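Local structure of phosphate ABC transporter, phosphate-binding protein (Clostridium perfringens, 4Q8R) at residues S9-V14 with I39-G44; D79-I84 with V204-L209. The protein binds phosphate with high affinity, probably to deliver it to the membrane components of an ABC-type phosphate importer. One frame throughout, in Å; residues are numbered along the deposited sequence.

Contact 1. Residues S9-V14 with I39-G44. With PO4 (phosphate ion), chain B.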
ATOM      1  N   SER A   9      10.952   9.606  -2.758  1.00 22.79           N
ATOM      2  CA  SER A   9      10.448   8.626  -3.722  1.00 21.09           C
ATOM      3  C   SER A   9      10.084   7.348  -3.052  1.00 20.62           C
ATOM      4  O   SER A   9      10.575   7.000  -1.972  1.00 20.98           O
ATOM      5  CB  SER A   9      11.500   8.393  -4.832  1.00 22.02           C
ATOM      6  OG  SER A   9      12.628   7.706  -4.383  1.00 22.96           O
ATOM      7  N   GLY A  10       9.185   6.590  -3.720  1.00 19.40           N
ATOM      8  CA  GLY A  10       8.866   5.261  -3.319  1.00 20.12           C
ATOM      9  C   GLY A  10       7.406   4.884  -3.476  1.00 20.42           C
ATOM     10  O   GLY A  10       6.791   5.175  -4.528  1.00 19.97           O
ATOM     11  N   SER A  11       6.880   4.282  -2.444  1.00 20.10           N
ATOM     12  CA  SER A  11       5.581   3.634  -2.418  1.00 20.39           C
ATOM     13  C   SER A  11       4.471   4.400  -3.150  1.00 20.88           C
ATOM     14  O   SER A  11       4.216   5.588  -2.831  1.00 20.87           O
ATOM     15  CB  SER A  11       5.190   3.463  -0.953  1.00 20.82           C
ATOM     16  OG  SER A  11       3.848   3.093  -0.751  1.00 20.35           O
ATOM     17  N   THR A  12       3.732   3.695  -4.004  1.00 18.50           N
ATOM     18  CA  THR A  12       2.537   4.222  -4.581  1.00 20.99           C
ATOM     19  C   THR A  12       1.408   4.303  -3.537  1.00 19.38           C
ATOM     20  O   THR A  12       0.520   5.160  -3.668  1.00 20.85           O
ATOM     21  CB  THR A  12       2.067   3.457  -5.843  1.00 18.96           C
ATOM     22  OG1 THR A  12       1.634   2.144  -5.509  1.00 19.78           O
ATOM     23  CG2 THR A  12       3.174   3.418  -6.870  1.00 18.70           C
ATOM     24  N   SER A  13       1.410   3.424  -2.545  1.00 20.23           N
ATOM     25  CA  SER A  13       0.365   3.417  -1.520  1.00 19.56           C
ATOM     26  C   SER A  13       0.467   4.713  -0.699  1.00 23.01           C
ATOM     27  O   SER A  13      -0.564   5.280  -0.326  1.00 24.23           O
ATOM     28  CB  SER A  13       0.530   2.243  -0.575  1.00 20.89           C
ATOM     29  OG  SER A  13       0.508   0.991  -1.248  1.00 20.80           O
ATOM     30  N   VAL A  14       1.701   5.154  -0.472  1.00 22.16           N
ATOM     31  CA  VAL A  14       1.946   6.368   0.336  1.00 24.49           C
ATOM     32  C   VAL A  14       1.755   7.623  -0.453  1.00 24.49           C
ATOM     33  O   VAL A  14       1.579   8.688   0.152  1.00 23.55           O
ATOM     34  CB  VAL A  14       3.393   6.331   0.988  1.00 22.87           C
ATOM     35  CG1 VAL A  14       3.648   7.498   1.963  1.00 25.72           C
ATOM     36  CG2 VAL A  14       3.571   5.071   1.788  1.00 26.04           C
ATOM     37  N   ILE A  39       7.150   5.368  -7.297  1.00 22.05           N
ATOM     38  CA  ILE A  39       7.865   4.341  -8.065  1.00 20.79           C
ATOM     39  C   ILE A  39       7.820   2.968  -7.410  1.00 21.24           C
ATOM     40  O   ILE A  39       8.465   2.022  -7.888  1.00 21.78           O
ATOM     41  CB  ILE A  39       9.336   4.808  -8.297  1.00 22.99           C
ATOM     42  CG1 ILE A  39      10.086   5.019  -6.980  1.00 22.44           C
ATOM     43  CG2 ILE A  39       9.379   5.972  -9.212  1.00 24.54           C
ATOM     44  CD1 ILE A  39      11.533   5.440  -7.146  1.00 23.65           C
ATOM     45  N   GLY A  40       7.097   2.810  -6.306  1.00 19.58           N
ATOM     46  CA  GLY A  40       7.024   1.648  -5.512  1.00 22.57           C
ATOM     47  C   GLY A  40       8.056   1.558  -4.403  1.00 19.07           C
ATOM     48  O   GLY A  40       9.108   2.226  -4.473  1.00 20.72           O
ATOM     49  N   SER A  41       7.761   0.804  -3.370  1.00 19.65           N
ATOM     50  CA  SER A  41       8.545   0.776  -2.164  1.00 19.81           C
ATOM     51  C   SER A  41      10.008   0.409  -2.381  1.00 21.44           C
ATOM     52  O   SER A  41      10.913   1.112  -1.841  1.00 21.33           O
ATOM     53  CB  SER A  41       7.946  -0.099  -1.140  1.00 21.11           C
ATOM     54  OG  SER A  41       6.697   0.353  -0.648  1.00 21.23           O
ATOM     55  N   SER A  42      10.268  -0.715  -3.067  1.00 20.12           N
ATOM     56  CA  SER A  42      11.641  -1.145  -3.152  1.00 21.47           C
ATOM     57  C   SER A  42      12.515  -0.148  -3.836  1.00 22.67           C
ATOM     58  O   SER A  42      13.663   0.080  -3.395  1.00 24.23           O
ATOM     59  CB  SER A  42      11.739  -2.527  -3.793  1.00 21.60           C
ATOM     60  OG  SER A  42      11.093  -3.496  -2.973  1.00 24.82           O
ATOM     61  N   ALA A  43      12.015   0.507  -4.875  1.00 21.86           N
ATOM     62  CA  ALA A  43      12.831   1.470  -5.582  1.00 23.39           C
ATOM     63  C   ALA A  43      13.054   2.739  -4.733  1.00 23.27           C
ATOM     64  O   ALA A  43      14.102   3.367  -4.789  1.00 22.82           O
ATOM     65  CB  ALA A  43      12.217   1.820  -6.903  1.00 25.13           C
ATOM     66  N   GLY A  44      12.044   3.142  -3.982  1.00 23.65           N
ATOM     67  CA  GLY A  44      12.259   4.316  -3.145  1.00 22.38           C
ATOM     68  C   GLY A  44      13.263   4.036  -2.008  1.00 21.73           C
ATOM     69  O   GLY A  44      14.087   4.872  -1.695  1.00 23.72           O
TER
HETATM   70  P   PO4 B 301       3.734   0.127  -3.089  1.00 18.74           P
HETATM   71  O1  PO4 B 301       5.198  -0.137  -2.703  1.00 19.76           O
HETATM   72  O2  PO4 B 301       3.639   0.940  -4.363  1.00 18.95           O
HETATM   73  O3  PO4 B 301       2.955  -1.181  -3.121  1.00 17.99           O
HETATM   74  O4  PO4 B 301       3.095   0.941  -1.915  1.00 19.61           O

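Contact 2. Residues D79-I84 with V204-L209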
ATOM      1  N   ASP A  79      -1.671   1.173   7.527  1.00 27.44           N
ATOM      2  CA  ASP A  79      -2.485   1.096   6.342  1.00 26.93           C
ATOM      3  C   ASP A  79      -3.039  -0.329   6.154  1.00 27.92           C
ATOM      4  O   ASP A  79      -2.279  -1.319   6.168  1.00 28.76           O
ATOM      5  CB  ASP A  79      -1.669   1.472   5.107  1.00 27.88           C
ATOM      6  CG  ASP A  79      -2.459   1.410   3.810  1.00 26.27           C
ATOM      7  OD1 ASP A  79      -3.502   2.065   3.643  1.00 28.21           O
ATOM      8  OD2 ASP A  79      -2.007   0.749   2.877  1.00 27.56           O
ATOM      9  N   GLY A  80      -4.340  -0.427   5.932  1.00 26.87           N
ATOM     10  CA  GLY A  80      -4.958  -1.657   5.555  1.00 25.37           C
ATOM     11  C   GLY A  80      -4.784  -1.928   4.082  1.00 23.87           C
ATOM     12  O   GLY A  80      -4.660  -1.008   3.257  1.00 26.25           O
ATOM     13  N   ILE A  81      -4.743  -3.210   3.752  1.00 24.41           N
ATOM     14  CA  ILE A  81      -4.730  -3.619   2.347  1.00 24.90           C
ATOM     15  C   ILE A  81      -6.119  -4.288   2.106  1.00 21.15           C
ATOM     16  O   ILE A  81      -6.478  -5.296   2.750  1.00 24.67           O
ATOM     17  CB  ILE A  81      -3.643  -4.616   2.031  1.00 22.18           C
ATOM     18  CG1 ILE A  81      -2.237  -3.988   2.305  1.00 22.54           C
ATOM     19  CG2 ILE A  81      -3.768  -5.112   0.578  1.00 23.53           C
ATOM     20  CD1 ILE A  81      -1.119  -4.955   2.193  1.00 22.85           C
ATOM     21  N   ALA A  82      -6.838  -3.720   1.168  1.00 24.83           N
ATOM     22  CA  ALA A  82      -8.120  -4.240   0.718  1.00 23.72           C
ATOM     23  C   ALA A  82      -7.907  -5.207  -0.446  1.00 23.69           C
ATOM     24  O   ALA A  82      -7.030  -5.043  -1.245  1.00 24.21           O
ATOM     25  CB  ALA A  82      -9.003  -3.121   0.247  1.00 26.59           C
ATOM     26  N   LEU A  83      -8.770  -6.213  -0.472  1.00 22.68           N
ATOM     27  CA  LEU A  83      -8.919  -7.121  -1.618  0.51 22.97           C
ATOM     28  C   LEU A  83     -10.098  -6.568  -2.352  1.00 23.65           C
ATOM     29  O   LEU A  83     -11.260  -6.634  -1.806  1.00 27.34           O
ATOM     30  CB  LEU A  83      -9.300  -8.527  -1.204  0.51 26.70           C
ATOM     31  CG  LEU A  83      -8.229  -9.519  -0.873  0.51 26.31           C
ATOM     32  CD1 LEU A  83      -7.416  -9.755  -2.099  0.51 23.03           C
ATOM     33  CD2 LEU A  83      -7.407  -9.039   0.287  0.51 26.10           C
ATOM     34  N   ILE A  84      -9.857  -6.008  -3.515  1.00 21.62           N
ATOM     35  CA  ILE A  84     -10.921  -5.353  -4.268  1.00 21.74           C
ATOM     36  C   ILE A  84     -11.422  -6.203  -5.411  1.00 23.97           C
ATOM     37  O   ILE A  84     -10.625  -6.871  -6.113  1.00 23.38           O
ATOM     38  CB  ILE A  84     -10.502  -3.967  -4.748  1.00 22.90           C
ATOM     39  CG1 ILE A  84      -9.175  -3.968  -5.521  1.00 23.29           C
ATOM     40  CG2 ILE A  84     -10.398  -3.040  -3.538  1.00 25.52           C
ATOM     41  CD1 ILE A  84      -9.009  -2.731  -6.343  1.00 25.88           C
ATOM     42  N   VAL A 204      -5.187  -7.732   7.354  1.00 29.13           N
ATOM     43  CA  VAL A 204      -4.248  -7.414   6.299  1.00 29.32           C
ATOM     44  C   VAL A 204      -3.872  -5.932   6.388  1.00 27.81           C
ATOM     45  O   VAL A 204      -4.608  -5.029   5.946  1.00 28.24           O
ATOM     46  CB  VAL A 204      -4.773  -7.759   4.895  1.00 27.10           C
ATOM     47  CG1 VAL A 204      -3.583  -7.947   3.935  1.00 30.76           C
ATOM     48  CG2 VAL A 204      -5.606  -9.056   4.877  1.00 30.96           C
ATOM     49  N   SER A 205      -2.694  -5.675   6.945  1.00 28.56           N
ATOM     50  CA  SER A 205      -2.256  -4.313   7.180  1.00 24.82           C
ATOM     51  C   SER A 205      -0.743  -4.231   7.286  1.00 25.62           C
ATOM     52  O   SER A 205      -0.086  -5.251   7.465  1.00 27.67           O
ATOM     53  CB  SER A 205      -2.927  -3.787   8.472  1.00 28.88           C
ATOM     54  OG  SER A 205      -2.469  -4.450   9.616  1.00 32.44           O
ATOM     55  N   ARG A 206      -0.205  -3.018   7.235  1.00 25.93           N
ATOM     56  CA  ARG A 206       1.230  -2.834   7.171  1.00 25.08           C
ATOM     57  C   ARG A 206       1.573  -1.363   7.522  1.00 27.35           C
ATOM     58  O   ARG A 206       0.681  -0.491   7.487  1.00 27.21           O
ATOM     59  CB  ARG A 206       1.806  -3.264   5.797  1.00 28.36           C
ATOM     60  CG  ARG A 206       0.930  -2.975   4.606  1.00 26.12           C
ATOM     61  CD  ARG A 206       0.878  -1.462   4.339  1.00 24.58           C
ATOM     62  NE  ARG A 206       0.048  -1.092   3.211  1.00 24.83           N
ATOM     63  CZ  ARG A 206       0.375  -1.258   1.944  1.00 23.11           C
ATOM     64  NH1 ARG A 206      -0.464  -0.872   1.026  1.00 23.20           N
ATOM     65  NH2 ARG A 206       1.543  -1.862   1.602  1.00 23.31           N
ATOM     66  N   PRO A 207       2.817  -1.102   7.938  1.00 28.51           N
ATOM     67  CA  PRO A 207       3.195   0.314   8.187  1.00 26.97           C
ATOM     68  C   PRO A 207       3.471   1.095   6.908  1.00 25.37           C
ATOM     69  O   PRO A 207       3.848   0.536   5.857  1.00 25.67           O
ATOM     70  CB  PRO A 207       4.508   0.180   8.978  1.00 30.95           C
ATOM     71  CG  PRO A 207       5.154  -1.087   8.382  1.00 30.11           C
ATOM     72  CD  PRO A 207       3.933  -2.020   8.224  1.00 30.89           C
ATOM     73  N   PHE A 208       3.342   2.410   7.024  1.00 25.28           N
ATOM     74  CA  PHE A 208       3.937   3.392   6.131  1.00 26.15           C
ATOM     75  C   PHE A 208       5.156   3.944   6.830  1.00 28.62           C
ATOM     76  O   PHE A 208       5.042   4.393   7.987  1.00 27.47           O
ATOM     77  CB  PHE A 208       2.987   4.509   5.773  1.00 27.60           C
ATOM     78  CG  PHE A 208       1.888   4.165   4.784  1.00 25.20           C
ATOM     79  CD1 PHE A 208       1.740   2.895   4.170  1.00 25.89           C
ATOM     80  CD2 PHE A 208       0.985   5.169   4.397  1.00 26.76           C
ATOM     81  CE1 PHE A 208       0.734   2.673   3.245  1.00 26.25           C
ATOM     82  CE2 PHE A 208       0.020   4.945   3.456  1.00 23.25           C
ATOM     83  CZ  PHE A 208      -0.119   3.689   2.870  1.00 25.43           C
ATOM     84  N   LEU A 209       6.307   3.870   6.149  1.00 26.91           N
ATOM     85  CA  LEU A 209       7.583   4.353   6.670  1.00 28.75           C
ATOM     86  C   LEU A 209       8.162   5.427   5.805  1.00 26.79           C
ATOM     87  O   LEU A 209       8.094   5.372   4.556  1.00 27.47           O
ATOM     88  CB  LEU A 209       8.618   3.212   6.773  1.00 29.38           C
ATOM     89  CG  LEU A 209       8.254   1.956   7.530  1.00 29.44           C
ATOM     90  CD1 LEU A 209       9.357   0.918   7.376  1.00 34.18           C
ATOM     91  CD2 LEU A 209       7.934   2.282   8.980  1.00 31.97           C
TER

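Contact 1. Residues S9-V14 with I39-G44
Gly10 O accepts two backbone N-H bonds, from Ile39 N at 2.8 Å and from Gly40 N at 3.0 Å, where the end of strand 6-10 meets the start of helix 41-50. Both donors reach it from the same face of its plane, and Gly40 N sits well above that plane. This is one side of the phosphate pocket of a periplasmic binding protein fold, a turn after a strand facing a helix N-terminus. Gly40 is the N-cap residue. Backbone packing is close: Gly10 CA lies 3.5 Å from Gly44 CA, a separation that the lack of side chains allows. Ile39 lays its CD1 against Ser9 OG, which bonds to Ser53 and Asn47.

Beyond Gly10 the two segments share the ion. Ser11 OG lies anti to its backbone N (chi1 168°), donates to PO4 O4 and accepts from Val14 N, an ST motif. Ser13 N and OG also grip O4. Thr12 gives O2 its N and its OG1, and that hydroxyl also bonds to Ser156. From the helix side, Ser41 N meets PO4 O1 at 2.8 Å and Ser41 OG meets the same oxygen at 2.6 Å.

Contact 2. Residues D79-I84 with V204-L209
Asp79 OD2 takes two N-H groups of Arg206, NE at 2.8 Å and NH1 at 2.9 Å, in a side-on salt bridge. NE uses the anti lone pair of OD2, while NH1 comes in nearly along the C-O axis. The carboxylate and guanidinium planes are only 20° apart. Arg206 starts with CG between its backbone N and carbonyl carbon (chi1 36°), then bends at chi2, which folds its end back toward Asp79.

The two residues are also a hydrogen-bonded pair of antiparallel strands. Asp79 N donates to Arg206 O, and Arg206 N returns a bond to Asp79 O. Gly80 and Ser205 form the next, non-hydrogen-bonded pair, with CA atoms 4.1 Å apart. Beyond it, Ile81 N gives Val204 O a bond nearly straight at the hydrogen, though the N-H comes from above the carbonyl plane. The two short strands run at 135° to each other, well away from strictly antiparallel.

Ile81 CG1 lies over one face of the guanidinium, 3.6 Å above its plane and toward the rim. Its CD1 rests on Arg206 CG. Asp79 CB sits over the Phe208 ring, 3.3 Å from Phe208 CE1. Ile81 CB also touches Val204 CG1.

Second bonds hold both charged groups. Asp79 OD1 is hydrogen-bonded to Ser174 OG, while Arg206 NH1 bonds to Thr131 OG1 and NH2 to Ser59 O. The buried carboxylate probably offsets the arginine charge, and the side-on grip should limit rotation of the guanidinium.

In the fold
Contact 1 holds the phosphate directly, and contact 2 forms a second shell behind it. Their centres lie 14 Å apart, yet they touch. Ser13 OG is 3.1 Å from Arg206 NH1, a packing approach, and Val14 CG2 lies 3.6 Å from Phe208 CG. The side chain of Arg206 comes to about 5 Å from the ion. Its partners Ser59, bound through the carbonyl, and Thr131 both hold the phosphate by their hydroxyls, so the salt bridge of contact 2 can help position first-shell groups. Ser129, Gly130 and Arg125 also bind the ion. Both contacts reach the same mixed sheet: strand 6-10 pairs with 55-58, which in turn pairs with strand 205-213.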